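Local coordinates for protein endo-1,4-beta-xylanase (Pseudoalteromonas haloplanktis, PDB 1H12) that hydrolyses internal beta-1,4 linkages of xylan as a cold-adapted family 8 glycoside hydrolase, at residues A[217-220]-A[221-225]. Sequence-based numbering, arbitrary orientation.
Sequences TNQA and DKNYW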
ATOM      1  N   THR A 217       2.834 -11.522 -21.206  1.00 17.86           N
ATOM      2  CA  THR A 217       2.849 -12.584 -22.235  1.00 20.66           C
ATOM      3  C   THR A 217       3.990 -12.483 -23.171  1.00 17.60           C
ATOM      4  O   THR A 217       3.826 -12.957 -24.278  1.00 19.81           O
ATOM      5  CB  THR A 217       1.702 -12.645 -23.165  1.00 20.37           C
ATOM      6  OG1 THR A 217       1.620 -11.307 -23.725  1.00 26.00           O
ATOM      7  CG2 THR A 217       0.351 -13.023 -22.401  1.00 25.03           C
ATOM      8  N   ASN A 218       5.118 -12.037 -22.729  1.00 12.25           N
ATOM      9  CA  ASN A 218       6.359 -12.196 -23.472  1.00 10.77           C
ATOM     10  C   ASN A 218       7.489 -12.514 -22.488  1.00  9.99           C
ATOM     11  O   ASN A 218       7.507 -12.048 -21.354  1.00  9.69           O
ATOM     12  CB  ASN A 218       6.657 -11.003 -24.356  1.00 11.40           C
ATOM     13  CG  ASN A 218       7.045  -9.687 -23.562  1.00 13.09           C
ATOM     14  OD1 ASN A 218       8.235  -9.418 -23.313  1.00 13.70           O
ATOM     15  ND2 ASN A 218       6.031  -8.853 -23.133  1.00 15.27           N
ATOM     16  N   GLN A 219       8.447 -13.291 -22.986  1.00 10.93           N
ATOM     17  CA  GLN A 219       9.541 -13.767 -22.156  1.00 10.07           C
ATOM     18  C   GLN A 219      10.386 -12.634 -21.610  1.00  9.57           C
ATOM     19  O   GLN A 219      10.778 -12.696 -20.411  1.00  9.95           O
ATOM     20  CB  GLN A 219      10.423 -14.662 -23.031  1.00  9.79           C
ATOM     21  CG  GLN A 219      11.620 -15.232 -22.275  1.00 10.20           C
ATOM     22  CD  GLN A 219      12.518 -16.077 -23.149  1.00  9.12           C
ATOM     23  OE1 GLN A 219      12.029 -17.040 -23.773  1.00 10.24           O
ATOM     24  NE2 GLN A 219      13.784 -15.752 -23.184  1.00  9.19           N
ATOM     25  N   ALA A 220      10.697 -11.619 -22.372  1.00 10.15           N
ATOM     26  CA  ALA A 220      11.554 -10.557 -21.859  1.00  9.99           C
ATOM     27  C   ALA A 220      10.911  -9.902 -20.658  1.00  9.97           C
ATOM     28  O   ALA A 220      11.553  -9.629 -19.664  1.00  9.64           O
ATOM     29  CB  ALA A 220      11.872  -9.557 -22.942  1.00 11.79           C
ATOM     30  N   ASP A 221       9.615  -9.600 -20.758  1.00 10.75           N
ATOM     31  CA  ASP A 221       8.904  -8.944 -19.658  1.00 11.12           C
ATOM     32  C   ASP A 221       8.727  -9.826 -18.445  1.00  9.67           C
ATOM     33  O   ASP A 221       8.774  -9.343 -17.323  1.00  9.68           O
ATOM     34  CB  ASP A 221       7.586  -8.324 -20.091  1.00 13.81           C
ATOM     35  CG  ASP A 221       7.781  -7.021 -20.871  1.00 19.38           C
ATOM     36  OD1 ASP A 221       8.808  -6.343 -20.726  1.00 29.59           O
ATOM     37  OD2 ASP A 221       6.891  -6.621 -21.676  1.00 17.68           O
ATOM     38  N   LYS A 222       8.539 -11.130 -18.657  1.00  9.26           N
ATOM     39  CA  LYS A 222       8.480 -12.031 -17.552  1.00  9.36           C
ATOM     40  C   LYS A 222       9.787 -11.967 -16.736  1.00  8.85           C
ATOM     41  O   LYS A 222       9.792 -11.887 -15.503  1.00  9.65           O
ATOM     42  CB  LYS A 222       8.204 -13.435 -17.998  1.00  9.54           C
ATOM     43  CG  LYS A 222       8.195 -14.406 -16.956  1.00 13.57           C
ATOM     44  CD  LYS A 222       7.739 -15.740 -17.434  1.00 18.91           C
ATOM     45  CE  LYS A 222       7.443 -16.625 -16.273  1.00 25.93           C
ATOM     46  NZ  LYS A 222       6.760 -17.933 -16.758  1.00 33.24           N
ATOM     47  N   ASN A 223      10.889 -12.061 -17.461  1.00  8.33           N
ATOM     48  CA  ASN A 223      12.190 -11.976 -16.820  1.00  8.60           C
ATOM     49  C   ASN A 223      12.438 -10.622 -16.156  1.00  8.58           C
ATOM     50  O   ASN A 223      12.969 -10.560 -15.036  1.00  8.74           O
ATOM     51  CB  ASN A 223      13.292 -12.347 -17.826  1.00  8.65           C
ATOM     52  CG  ASN A 223      13.370 -13.815 -18.070  1.00 10.02           C
ATOM     53  OD1 ASN A 223      12.716 -14.380 -19.025  1.00 12.27           O
ATOM     54  ND2 ASN A 223      14.114 -14.448 -17.283  1.00 11.70           N
ATOM     55  N   TYR A 224      12.007  -9.565 -16.807  1.00  8.18           N
ATOM     56  CA  TYR A 224      12.140  -8.211 -16.249  1.00  9.07           C
ATOM     57  C   TYR A 224      11.501  -8.136 -14.867  1.00  8.21           C
ATOM     58  O   TYR A 224      12.122  -7.701 -13.892  1.00  8.89           O
ATOM     59  CB  TYR A 224      11.515  -7.175 -17.194  1.00  9.35           C
ATOM     60  CG  TYR A 224      11.549  -5.770 -16.649  1.00  9.12           C
ATOM     61  CD1 TYR A 224      12.653  -4.991 -16.824  1.00  9.76           C
ATOM     62  CD2 TYR A 224      10.492  -5.275 -15.875  1.00  9.46           C
ATOM     63  CE1 TYR A 224      12.707  -3.681 -16.307  1.00 10.68           C
ATOM     64  CE2 TYR A 224      10.539  -4.009 -15.347  1.00 10.07           C
ATOM     65  CZ  TYR A 224      11.643  -3.222 -15.521  1.00 10.81           C
ATOM     66  OH  TYR A 224      11.666  -1.975 -14.958  1.00 11.96           O
ATOM     67  N   TRP A 225      10.246  -8.572 -14.763  1.00  8.48           N
ATOM     68  CA  TRP A 225       9.539  -8.444 -13.495  1.00  8.19           C
ATOM     69  C   TRP A 225      10.078  -9.393 -12.427  1.00  7.96           C
ATOM     70  O   TRP A 225      10.062  -9.045 -11.250  1.00  8.85           O
ATOM     71  CB  TRP A 225       8.036  -8.557 -13.693  1.00  8.49           C
ATOM     72  CG  TRP A 225       7.486  -7.346 -14.377  1.00  8.86           C
ATOM     73  CD1 TRP A 225       6.972  -7.277 -15.634  1.00  9.34           C
ATOM     74  CD2 TRP A 225       7.405  -6.006 -13.839  1.00  8.29           C
ATOM     75  NE1 TRP A 225       6.598  -5.996 -15.915  1.00 10.30           N
ATOM     76  CE2 TRP A 225       6.840  -5.198 -14.813  1.00  9.48           C
ATOM     77  CE3 TRP A 225       7.724  -5.438 -12.629  1.00  9.17           C
ATOM     78  CZ2 TRP A 225       6.649  -3.845 -14.631  1.00  9.83           C
ATOM     79  CZ3 TRP A 225       7.521  -4.093 -12.416  1.00  9.65           C
ATOM     80  CH2 TRP A 225       6.999  -3.301 -13.432  1.00 10.10           C
TER
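N218 and D221, three residues apart in one continuous stretch, form a local N-cap contact at the exposed start of helix 219-243. N218 is the cap residue, and its amide uses both of its polar atoms on D221. OD1 of N218 accepts from the backbone N of D221 at 2.9 Å. The N-H comes from above the carbonyl plane of the amide, 49° out of it. ND2 of N218 donates to OD2 of D221 at 2.8 Å. This bond is nearly straight, 172° at the hydrogen. It leaves in the plane of the N218 amide. It reaches OD2 from above the carboxylate plane. The N218 side chain stands between its own backbone N and carbonyl carbon (chi1 70°), which turns the amide toward the backbone N of D221. Two bonds to one residue limit the rotation of this amide.

The other oxygen of D221, OD1, forms a salt bridge with K180 of helix 168-182. The carboxylate thus ties the cap to a neighbouring helix. The positive charge of K180 and the helix start would both be expected to favour its ionised form.

Regular helix bonding begins at the cap itself. N of K222 donates to O of N218 at 3.0 Å. N of N223 bonds to O of Q219 and N of Y224 to O of A220 in the same way. An asparagine side chain accepting from the N-cap+3 backbone amide is the classic N-cap of an alpha-helix; here a side-chain bond from ND2 to the carboxylate of the N-cap+3 residue is added to it.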